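Export chaperone SatS (Mycobacterium tuberculosis H37Rv, PDB 6DNM) acts as a chaperone for the SecA2 protein export pathway of the bacterium, the part described being its C-terminal domain. Local coordinates at residues L14-D19 with Y77-T82; L33-D38 with S72-Y77; I42-N47 with R61-E66; R128-Y133 with E180-S185. All blocks are in the same frame, centred on the assembly; numbering follows the deposited sequence.

Contact 1: residues L14-D19 with Y77-T82; sequences LQVGID and YDDIRT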
# COMPACT_ATOMS: atom_id res chain seq x y z
N LEU A 14 10.91 10.77 8.76
CA LEU A 14 10.29 10.77 10.08
C LEU A 14 9.84 12.17 10.48
O LEU A 14 8.71 12.36 10.96
CB LEU A 14 11.26 10.20 11.11
CG LEU A 14 10.73 9.92 12.51
CD1 LEU A 14 9.57 8.95 12.47
CD2 LEU A 14 11.85 9.39 13.37
N GLN A 15 10.68 13.17 10.25
CA GLN A 15 10.34 14.53 10.65
C GLN A 15 9.17 15.08 9.83
O GLN A 15 8.35 15.84 10.35
CB GLN A 15 11.56 15.43 10.50
CG GLN A 15 12.64 15.18 11.53
CD GLN A 15 13.67 16.30 11.55
OE1 GLN A 15 14.80 16.12 11.10
NE2 GLN A 15 13.27 17.46 12.06
N VAL A 16 9.09 14.74 8.54
CA VAL A 16 7.96 15.23 7.74
C VAL A 16 6.68 14.44 7.99
O VAL A 16 5.60 14.89 7.57
CB VAL A 16 8.33 15.40 6.26
CG1 VAL A 16 9.50 16.36 6.11
CG2 VAL A 16 8.64 14.08 5.61
N GLY A 17 6.76 13.29 8.66
CA GLY A 17 5.57 12.54 9.01
C GLY A 17 4.89 11.85 7.86
O GLY A 17 3.72 11.48 7.96
N ILE A 18 5.60 11.66 6.75
CA ILE A 18 5.06 11.05 5.54
C ILE A 18 6.05 9.98 5.11
O ILE A 18 7.26 10.21 5.13
CB ILE A 18 4.86 12.12 4.44
CG1 ILE A 18 3.82 13.16 4.89
CG2 ILE A 18 4.47 11.49 3.12
CD1 ILE A 18 3.79 14.45 4.07
N ASP A 19 5.53 8.79 4.76
CA ASP A 19 6.39 7.65 4.44
C ASP A 19 6.40 7.39 2.95
O ASP A 19 5.33 7.18 2.35
CB ASP A 19 5.86 6.37 5.12
CG ASP A 19 6.05 6.35 6.62
OD1 ASP A 19 6.98 7.00 7.13
OD2 ASP A 19 5.25 5.66 7.27
N TYR A 77 4.41 19.30 3.86
CA TYR A 77 4.56 19.00 2.44
C TYR A 77 5.56 19.93 1.77
O TYR A 77 6.34 19.51 0.91
CB TYR A 77 3.21 19.02 1.71
CG TYR A 77 3.38 18.59 0.28
CD1 TYR A 77 3.53 17.25 -0.05
CD2 TYR A 77 3.48 19.54 -0.75
CE1 TYR A 77 3.72 16.85 -1.36
CE2 TYR A 77 3.66 19.15 -2.07
CZ TYR A 77 3.79 17.80 -2.36
OH TYR A 77 3.98 17.38 -3.66
N ASP A 78 5.57 21.20 2.16
CA ASP A 78 6.51 22.15 1.58
C ASP A 78 7.95 21.74 1.80
O ASP A 78 8.78 22.02 0.97
CB ASP A 78 6.27 23.58 2.07
CG ASP A 78 6.86 24.63 1.12
OD1 ASP A 78 6.30 24.81 0.01
OD2 ASP A 78 7.85 25.27 1.48
N ASP A 79 8.24 21.06 2.91
CA ASP A 79 9.59 20.54 3.14
C ASP A 79 9.96 19.51 2.08
O ASP A 79 11.12 19.46 1.64
CB ASP A 79 9.68 19.92 4.54
CG ASP A 79 9.85 20.95 5.64
OD1 ASP A 79 10.00 22.16 5.33
OD2 ASP A 79 9.84 20.55 6.82
N ILE A 80 9.01 18.67 1.68
CA ILE A 80 9.28 17.68 0.64
C ILE A 80 9.53 18.37 -0.69
O ILE A 80 10.51 18.07 -1.39
CB ILE A 80 8.12 16.67 0.54
CG1 ILE A 80 8.00 15.89 1.86
CG2 ILE A 80 8.34 15.74 -0.66
CD1 ILE A 80 6.71 15.12 2.00
N ARG A 81 8.65 19.30 -1.07
CA ARG A 81 8.78 19.98 -2.35
C ARG A 81 10.08 20.77 -2.42
O ARG A 81 10.79 20.73 -3.44
CB ARG A 81 7.58 20.89 -2.59
CG ARG A 81 7.64 21.68 -3.89
CD ARG A 81 6.33 22.38 -4.19
NE ARG A 81 5.99 23.37 -3.17
CZ ARG A 81 6.26 24.66 -3.27
NH1 ARG A 81 6.88 25.13 -4.35
NH2 ARG A 81 5.92 25.49 -2.30
N THR A 82 10.43 21.46 -1.33
CA THR A 82 11.67 22.24 -1.29
C THR A 82 12.89 21.33 -1.35
O THR A 82 13.89 21.68 -1.99
CB THR A 82 11.70 23.10 -0.01
OG1 THR A 82 10.55 23.95 0.02
CG2 THR A 82 12.94 23.95 0.02

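Contact 2: residues L33-D38 with S72-Y77; sequences LRCYLD and SDLSTY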
# COMPACT_ATOMS: atom_id res chain seq x y z
N LEU A 33 3.74 7.95 -1.73
CA LEU A 33 3.82 8.43 -0.35
C LEU A 33 2.51 8.15 0.37
O LEU A 33 1.43 8.19 -0.23
CB LEU A 33 4.07 9.94 -0.28
CG LEU A 33 5.30 10.48 -1.02
CD1 LEU A 33 5.38 12.00 -0.88
CD2 LEU A 33 6.59 9.84 -0.50
N ARG A 34 2.62 7.88 1.67
CA ARG A 34 1.45 7.65 2.50
C ARG A 34 1.70 8.20 3.90
O ARG A 34 2.80 8.08 4.43
CB ARG A 34 1.16 6.15 2.62
CG ARG A 34 -0.12 5.82 3.42
CD ARG A 34 0.21 5.22 4.79
NE ARG A 34 1.14 4.11 4.61
CZ ARG A 34 1.89 3.54 5.54
NH1 ARG A 34 2.69 2.55 5.21
NH2 ARG A 34 1.86 3.93 6.79
N CYS A 35 0.66 8.80 4.48
CA CYS A 35 0.71 9.24 5.87
C CYS A 35 -0.61 8.91 6.54
O CYS A 35 -1.54 8.40 5.90
CB CYS A 35 0.99 10.74 5.97
SG CYS A 35 -0.36 11.76 5.37
N TYR A 36 -0.70 9.20 7.83
CA TYR A 36 -1.95 9.09 8.57
C TYR A 36 -2.27 10.43 9.20
O TYR A 36 -1.39 11.06 9.81
CB TYR A 36 -1.84 8.02 9.64
CG TYR A 36 -1.53 6.66 9.07
CD1 TYR A 36 -2.52 5.84 8.53
CD2 TYR A 36 -0.23 6.20 9.05
CE1 TYR A 36 -2.22 4.59 8.00
CE2 TYR A 36 0.08 4.97 8.53
CZ TYR A 36 -0.90 4.16 8.00
OH TYR A 36 -0.56 2.93 7.47
N LEU A 37 -3.51 10.87 9.04
CA LEU A 37 -3.99 12.11 9.63
C LEU A 37 -5.25 11.75 10.40
O LEU A 37 -6.21 11.25 9.81
CB LEU A 37 -4.34 13.11 8.53
CG LEU A 37 -4.78 14.49 8.99
CD1 LEU A 37 -3.73 15.12 9.88
CD2 LEU A 37 -5.05 15.36 7.78
N ASP A 38 -5.23 11.99 11.72
CA ASP A 38 -6.35 11.66 12.60
C ASP A 38 -6.87 10.24 12.34
O ASP A 38 -8.06 10.02 12.10
CB ASP A 38 -7.48 12.68 12.50
CG ASP A 38 -6.99 14.10 12.65
OD1 ASP A 38 -6.01 14.31 13.39
OD2 ASP A 38 -7.58 15.00 12.02
N SER A 72 -0.88 18.00 -0.38
CA SER A 72 -0.15 19.24 -0.66
C SER A 72 -0.44 20.36 0.33
O SER A 72 0.29 21.35 0.33
CB SER A 72 -0.43 19.71 -2.09
OG SER A 72 -1.80 20.03 -2.25
N ASP A 73 -1.47 20.24 1.17
CA ASP A 73 -1.75 21.22 2.20
C ASP A 73 -1.35 20.75 3.59
O ASP A 73 -1.66 21.42 4.58
CB ASP A 73 -3.21 21.65 2.15
CG ASP A 73 -3.57 22.28 0.82
OD1 ASP A 73 -2.84 23.20 0.41
OD2 ASP A 73 -4.55 21.84 0.20
N LEU A 74 -0.67 19.61 3.69
CA LEU A 74 -0.13 19.20 4.97
C LEU A 74 1.03 20.11 5.34
O LEU A 74 1.75 20.61 4.48
CB LEU A 74 0.33 17.75 4.91
CG LEU A 74 -0.81 16.76 4.62
CD1 LEU A 74 -0.26 15.35 4.51
CD2 LEU A 74 -1.90 16.83 5.68
N SER A 75 1.22 20.31 6.65
CA SER A 75 2.13 21.36 7.09
C SER A 75 3.59 21.08 6.73
O SER A 75 4.39 22.02 6.64
CB SER A 75 1.96 21.58 8.59
OG SER A 75 0.64 22.04 8.82
N THR A 76 3.95 19.82 6.50
CA THR A 76 5.32 19.46 6.14
C THR A 76 5.47 19.15 4.66
O THR A 76 6.57 18.76 4.24
CB THR A 76 5.79 18.27 6.97
OG1 THR A 76 4.74 17.29 7.05
CG2 THR A 76 6.18 18.71 8.37
N TYR A 77 4.41 19.30 3.86
CA TYR A 77 4.56 19.00 2.44
C TYR A 77 5.56 19.93 1.77
O TYR A 77 6.34 19.51 0.91
CB TYR A 77 3.21 19.02 1.71
CG TYR A 77 3.38 18.59 0.28
CD1 TYR A 77 3.53 17.25 -0.05
CD2 TYR A 77 3.48 19.54 -0.75
CE1 TYR A 77 3.72 16.85 -1.36
CE2 TYR A 77 3.66 19.15 -2.07
CZ TYR A 77 3.79 17.80 -2.36
OH TYR A 77 3.98 17.38 -3.66

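Contact 3: residues I42-N47 with R61-E66; sequences IFLGRN and RYLADE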
# COMPACT_ATOMS: atom_id res chain seq x y z
N ILE A 42 -3.80 8.82 4.24
CA ILE A 42 -3.85 9.71 3.08
C ILE A 42 -2.64 9.38 2.21
O ILE A 42 -1.51 9.35 2.69
CB ILE A 42 -3.85 11.21 3.46
CG1 ILE A 42 -4.87 11.52 4.56
CG2 ILE A 42 -4.15 12.04 2.22
CD1 ILE A 42 -4.98 13.00 4.89
N PHE A 43 -2.89 9.13 0.93
CA PHE A 43 -1.83 8.83 -0.02
C PHE A 43 -1.58 10.04 -0.91
O PHE A 43 -2.41 10.94 -1.03
CB PHE A 43 -2.21 7.65 -0.92
CG PHE A 43 -2.24 6.32 -0.22
CD1 PHE A 43 -1.16 5.44 -0.31
CD2 PHE A 43 -3.37 5.90 0.47
CE1 PHE A 43 -1.20 4.21 0.30
CE2 PHE A 43 -3.41 4.66 1.08
CZ PHE A 43 -2.33 3.82 1.00
N LEU A 44 -0.41 10.04 -1.55
CA LEU A 44 -0.16 10.95 -2.65
C LEU A 44 -1.12 10.59 -3.77
O LEU A 44 -0.96 9.57 -4.44
CB LEU A 44 1.30 10.80 -3.09
CG LEU A 44 1.76 11.70 -4.22
CD1 LEU A 44 1.75 13.17 -3.75
CD2 LEU A 44 3.15 11.28 -4.70
N GLY A 45 -2.14 11.41 -3.96
CA GLY A 45 -3.20 11.07 -4.90
C GLY A 45 -4.31 12.08 -4.80
O GLY A 45 -4.22 13.07 -4.07
N ARG A 46 -5.38 11.81 -5.55
CA ARG A 46 -6.55 12.68 -5.54
C ARG A 46 -7.76 11.84 -5.91
O ARG A 46 -7.64 10.84 -6.63
CB ARG A 46 -6.40 13.83 -6.55
CG ARG A 46 -6.15 13.36 -7.98
CD ARG A 46 -5.45 14.41 -8.83
NE ARG A 46 -5.44 14.04 -10.25
CZ ARG A 46 -4.42 13.44 -10.86
NH1 ARG A 46 -4.51 13.15 -12.15
NH2 ARG A 46 -3.32 13.14 -10.19
N ASN A 47 -8.92 12.25 -5.40
CA ASN A 47 -10.19 11.62 -5.74
C ASN A 47 -10.17 10.11 -5.51
O ASN A 47 -10.69 9.32 -6.31
CB ASN A 47 -10.62 11.97 -7.17
CG ASN A 47 -10.65 13.47 -7.41
OD1 ASN A 47 -11.15 14.23 -6.58
ND2 ASN A 47 -10.12 13.91 -8.55
N ARG A 61 10.90 13.72 -9.27
CA ARG A 61 10.60 14.71 -10.30
C ARG A 61 9.20 15.27 -10.12
O ARG A 61 8.98 16.48 -10.25
CB ARG A 61 10.69 14.07 -11.69
CG ARG A 61 12.08 13.85 -12.18
CD ARG A 61 12.70 15.13 -12.60
NE ARG A 61 14.05 14.89 -13.10
CZ ARG A 61 15.08 15.68 -12.85
NH1 ARG A 61 14.91 16.75 -12.10
NH2 ARG A 61 16.27 15.39 -13.35
N TYR A 62 8.23 14.40 -9.83
CA TYR A 62 6.87 14.84 -9.60
C TYR A 62 6.80 15.78 -8.40
O TYR A 62 6.13 16.83 -8.45
CB TYR A 62 5.99 13.62 -9.37
CG TYR A 62 4.54 13.92 -9.08
CD1 TYR A 62 3.61 14.05 -10.11
CD2 TYR A 62 4.09 14.08 -7.77
CE1 TYR A 62 2.28 14.32 -9.84
CE2 TYR A 62 2.77 14.36 -7.49
CZ TYR A 62 1.86 14.48 -8.53
OH TYR A 62 0.54 14.76 -8.25
N LEU A 63 7.51 15.44 -7.32
CA LEU A 63 7.46 16.23 -6.09
C LEU A 63 8.13 17.59 -6.24
O LEU A 63 7.91 18.47 -5.40
CB LEU A 63 8.07 15.44 -4.93
CG LEU A 63 7.33 14.17 -4.54
CD1 LEU A 63 8.20 13.30 -3.64
CD2 LEU A 63 6.01 14.53 -3.86
N ALA A 64 8.95 17.79 -7.28
CA ALA A 64 9.54 19.09 -7.55
C ALA A 64 8.54 20.07 -8.15
O ALA A 64 8.80 21.28 -8.13
CB ALA A 64 10.72 18.96 -8.50
N ASP A 65 7.43 19.58 -8.69
CA ASP A 65 6.47 20.43 -9.36
C ASP A 65 5.37 20.85 -8.39
O ASP A 65 5.07 20.15 -7.42
CB ASP A 65 5.84 19.70 -10.54
CG ASP A 65 6.78 19.58 -11.72
OD1 ASP A 65 7.66 20.45 -11.84
OD2 ASP A 65 6.63 18.63 -12.52
N GLU A 66 4.78 22.01 -8.66
CA GLU A 66 3.60 22.44 -7.91
C GLU A 66 2.44 21.52 -8.24
O GLU A 66 2.20 21.19 -9.40
CB GLU A 66 3.24 23.87 -8.31
CG GLU A 66 2.53 24.65 -7.22
CD GLU A 66 3.49 25.17 -6.17
OE1 GLU A 66 3.86 24.39 -5.26
OE2 GLU A 66 3.89 26.35 -6.25

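Contact 4: residues R128-Y133 with E180-S185; sequences RDIGDY and ERFVES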
# COMPACT_ATOMS: atom_id res chain seq x y z
N ARG A 128 -6.15 -2.49 3.54
CA ARG A 128 -7.07 -1.74 4.39
C ARG A 128 -6.85 -0.24 4.24
O ARG A 128 -7.82 0.53 4.19
CB ARG A 128 -6.90 -2.15 5.85
CG ARG A 128 -7.17 -3.61 6.12
CD ARG A 128 -8.49 -3.78 6.78
NE ARG A 128 -8.67 -5.14 7.27
CZ ARG A 128 -9.85 -5.75 7.34
NH1 ARG A 128 -10.94 -5.12 6.93
NH2 ARG A 128 -9.93 -6.99 7.81
N ASP A 129 -5.59 0.19 4.14
CA ASP A 129 -5.31 1.61 3.94
C ASP A 129 -5.85 2.09 2.61
O ASP A 129 -6.41 3.19 2.52
CB ASP A 129 -3.80 1.86 4.00
CG ASP A 129 -3.26 1.91 5.42
OD1 ASP A 129 -4.04 1.92 6.38
OD2 ASP A 129 -2.02 1.97 5.56
N ILE A 130 -5.70 1.29 1.55
CA ILE A 130 -6.22 1.69 0.24
C ILE A 130 -7.74 1.76 0.28
O ILE A 130 -8.34 2.70 -0.26
CB ILE A 130 -5.73 0.73 -0.86
CG1 ILE A 130 -4.22 0.85 -1.05
CG2 ILE A 130 -6.47 0.99 -2.18
CD1 ILE A 130 -3.70 -0.06 -2.16
N GLY A 131 -8.38 0.77 0.89
CA GLY A 131 -9.83 0.81 1.01
C GLY A 131 -10.31 2.02 1.77
O GLY A 131 -11.28 2.68 1.37
N ASP A 132 -9.63 2.36 2.87
CA ASP A 132 -10.04 3.52 3.66
C ASP A 132 -9.84 4.80 2.86
O ASP A 132 -10.73 5.67 2.83
CB ASP A 132 -9.23 3.57 4.96
CG ASP A 132 -9.59 2.45 5.93
OD1 ASP A 132 -10.52 1.66 5.65
OD2 ASP A 132 -8.92 2.36 6.98
N TYR A 133 -8.69 4.94 2.21
CA TYR A 133 -8.40 6.15 1.45
C TYR A 133 -9.35 6.31 0.27
O TYR A 133 -9.78 7.43 -0.05
CB TYR A 133 -6.95 6.11 0.95
CG TYR A 133 -6.61 7.24 -0.01
CD1 TYR A 133 -6.53 8.56 0.43
CD2 TYR A 133 -6.40 6.99 -1.36
CE1 TYR A 133 -6.23 9.59 -0.44
CE2 TYR A 133 -6.09 8.01 -2.24
CZ TYR A 133 -6.01 9.31 -1.78
OH TYR A 133 -5.70 10.32 -2.67
N GLU A 180 -7.74 -7.84 -6.09
CA GLU A 180 -6.55 -7.29 -6.74
C GLU A 180 -6.92 -6.39 -7.91
O GLU A 180 -6.25 -5.38 -8.14
CB GLU A 180 -5.57 -8.40 -7.14
CG GLU A 180 -4.21 -7.83 -7.56
CD GLU A 180 -3.06 -8.84 -7.57
OE1 GLU A 180 -3.28 -10.06 -7.38
OE2 GLU A 180 -1.91 -8.39 -7.77
N ARG A 181 -8.01 -6.71 -8.64
CA ARG A 181 -8.49 -5.81 -9.68
C ARG A 181 -8.95 -4.48 -9.09
O ARG A 181 -8.69 -3.42 -9.66
CB ARG A 181 -9.63 -6.46 -10.46
CG ARG A 181 -9.20 -7.53 -11.45
CD ARG A 181 -10.33 -7.90 -12.41
NE ARG A 181 -11.47 -8.54 -11.73
CZ ARG A 181 -11.57 -9.84 -11.49
NH1 ARG A 181 -10.60 -10.67 -11.86
NH2 ARG A 181 -12.64 -10.32 -10.88
N PHE A 182 -9.61 -4.52 -7.93
CA PHE A 182 -9.98 -3.28 -7.26
C PHE A 182 -8.75 -2.46 -6.91
O PHE A 182 -8.70 -1.25 -7.17
CB PHE A 182 -10.80 -3.57 -5.99
CG PHE A 182 -10.97 -2.36 -5.12
CD1 PHE A 182 -11.88 -1.37 -5.47
CD2 PHE A 182 -10.19 -2.18 -3.99
CE1 PHE A 182 -12.03 -0.24 -4.69
CE2 PHE A 182 -10.33 -1.05 -3.20
CZ PHE A 182 -11.25 -0.08 -3.56
N VAL A 183 -7.74 -3.09 -6.32
CA VAL A 183 -6.51 -2.38 -5.98
C VAL A 183 -5.92 -1.72 -7.21
O VAL A 183 -5.57 -0.53 -7.20
CB VAL A 183 -5.51 -3.33 -5.30
CG1 VAL A 183 -4.19 -2.63 -5.13
CG2 VAL A 183 -6.06 -3.79 -3.98
N GLU A 184 -5.79 -2.48 -8.30
CA GLU A 184 -5.22 -1.93 -9.52
C GLU A 184 -6.02 -0.73 -10.02
O GLU A 184 -5.44 0.23 -10.53
CB GLU A 184 -5.11 -3.00 -10.60
CG GLU A 184 -4.07 -4.08 -10.29
CD GLU A 184 -2.66 -3.61 -10.57
OE1 GLU A 184 -2.49 -2.45 -10.99
OE2 GLU A 184 -1.72 -4.41 -10.38
N SER A 185 -7.35 -0.76 -9.85
CA SER A 185 -8.18 0.36 -10.28
C SER A 185 -7.90 1.62 -9.48
O SER A 185 -8.21 2.72 -9.96
CB SER A 185 -9.67 -0.02 -10.17
OG SER A 185 -10.18 0.19 -8.86

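Contact 1: residues L14-D19 with Y77-T82
Ile-18 lays its terminal CD1 methyl against CD1 of Ile-80, 3.6 Å away, where the chain leaves helix 12-16 and meets the first turn of helix 77-86. A Schellman motif closes the shorter helix. Gly-17 takes positive phi (73°), which glycine tolerates best, and its N reaches back to Leu-14 O at 3.2 Å. The reversal puts Val-16, before the glycine, and Ile-18, after it, on the same neighbouring helix. Both isoleucines place CG1 opposite the carbonyl carbon and then run on nearly extended (chi2 165° in Ile-18, 166° in Ile-80), which carries the two methyls into the gap between the backbones.

Val-16 works through both branches: its CG1 rests on CB of Asp-79 at 3.9 Å, and its CG2 faces CG1 of Ile-80 at 4.2 Å. The backbones come nearest here, with Val-16 CA 7.2 Å from Asp-79 CA, so a short beta-branched residue spans the gap without a long arm. Asp-79 offers only its aliphatic carbon to the valine; its OD2 accepts a hydrogen bond from the backbone N of Val-5, tying the N-terminal end of the chain to the same helix. Ile-80 also packs on Phe-12, Trp-13 and Leu-63, which explains why a branched apolar residue suits this buried place. Two residues after Ile-80, Thr-82 hydrogen-bonds its own helix: Thr-82 OG1 donates to Asp-78 O at 2.8 Å, approaching the opposite face of that carbonyl plane from Thr-82 N.

Contact 2: residues L33-D38 with S72-Y77
Leu-74 divides its two methyls between two side chains of one strand: CD1 touches SG of Cys-35 at 3.7 Å and CD2 meets CD2 of Leu-37 at 4.1 Å. The strand, 29-37, belongs to a mixed four-stranded sheet, and Leu-74 comes from the loop that leads into helix 77-86. Alternation along the strand sends Cys-35 and Leu-37 out of the same sheet face, two residues apart, which is the spacing a forked leucine can bridge.

Leu-37 and Leu-74 each point toward the other's backbone and pass, touching only by their CD2 methyls. Leu-37 swings CG away from its backbone N (chi1 -176°), whereas Leu-74 sets CG opposite its carbonyl carbon (chi1 -63°). Cys-35 reaches less far; its single sulfur, compact and weakly polar, fits a buried spot that Ile-18, Ile-42 and Leu-71 also line. Toward Leu-37 the contact becomes more exposed.

On the other sheet face Tyr-36 hydrogen-bonds through OH to Asp-129 of helix 117-134, so successive residues of the strand serve different neighbours.

The loop is stiffened locally as well. Ser-72 CA sits 3.6 Å above one face of the Tyr-77 ring, offset toward its rim. Residues 74 to 77 form a type I turn, closed by a hydrogen bond of 3.0 Å from Tyr-77 N to Leu-74 O.

Contact 3: residues I42-N47 with R61-E66
A helix packed on the seam between two beta-sheets provides the setting: strand 40-43, at the edge of the four-stranded sheet, passes through Leu-44 into strand 45-46 of the smaller sheet, and helix 56-63 lies across from this junction. Leu-44 makes the whole apolar contact from the strand side. Its CD1 lies 4.1 Å from CE2 of Tyr-62, and its CD2 is almost as near to Tyr-62 CE2, at 4.2 Å, so both methyls lie near that ring carbon. The approach to the ring is oblique. CD2 has a second, looser neighbour in Leu-63 CD2 at 4.4 Å.

Both principal side chains extend away from their own backbones, with CG opposite N in Leu-44 (chi1 -179°) and in Tyr-62 (chi1 179°), and the two arms lie antiparallel. That extension is needed because the nearest backbone positions, Leu-44 CA and Leu-63 CA, are 9.9 Å apart. A leucine fits the strand side, having two methyls at the end of a reaching arm, and a tyrosine supplies a broad ring that also stacks with His-67 and meets Phe-53. Leu-63 also packs on Tyr-77 and Ile-80, so it joins two helices.

Backbone bonds fix the strand side: Leu-44 pairs with Leu-33 in one sheet and with Ser-51 in the other. Two residues on, Arg-46 sends its guanidinium group to Glu-190 in a salt bridge. The result is typical of helix-on-sheet packing, in which aliphatic and aromatic side chains fill the space between the layers.

Contact 4: residues R128-Y133 with E180-S185
Phe-182 is the first residue of 180-185 to meet the other helix: its ring brings CE2 to within 4.5 Å of CG2 of Ile-130, an oblique approach and a loose one. The ring also lies near Gly-131, whose lack of a side chain suits a place beside so bulky a neighbour, and it touches Asp-136 and Ser-134 further along.

Val-183 follows and makes the closer contact, CG1 to CD1 of Ile-130 at 4.0 Å, the two side chains crossing at about a right angle. Here the two segments come nearest, Ile-130 CA standing 7.4 Å from Val-183 CA. Beta branching gives Ile-130 two ends, CD1 for the valine and CG2 for the phenylalanine; chi2 of -179° extends CD1 away from CA. Val-183 also touches Leu-127 of helix 117-134, about one turn before Ile-130.

Glu-184 turns to a salt bridge with Arg-189, a charged role suited to its partly exposed place. Ser-185 then folds back on its own helix, OG donating to Phe-182 O at 2.7 Å, in the carbonyl plane and on a lone pair. Helices 117-134 and 170-185 thus meet by plain hydrophobic helix-helix packing in the helical part of the domain.

All four contacts are apolar, and no hydrogen bond joins the two segments of any contact, but they differ in setting. Contacts 1, 3 and 4 are buried, whereas contact 2 is only partly so. Contacts 1 to 3 gather on one side of the chain's centre: contacts 1 and 2 share Tyr-77, contacts 2 and 3 use neighbouring strands of one sheet, and the Arg-81 to Glu-66 salt bridge ties contact 1 to contact 3. Contact 4, helix against helix, lies nearer the centre and joins the sheet through polar and aromatic links, Tyr-36 with Asp-129 and Phe-43 with Tyr-133. Contacts 1 and 4 do not touch, their nearest atoms being about 8 Å apart.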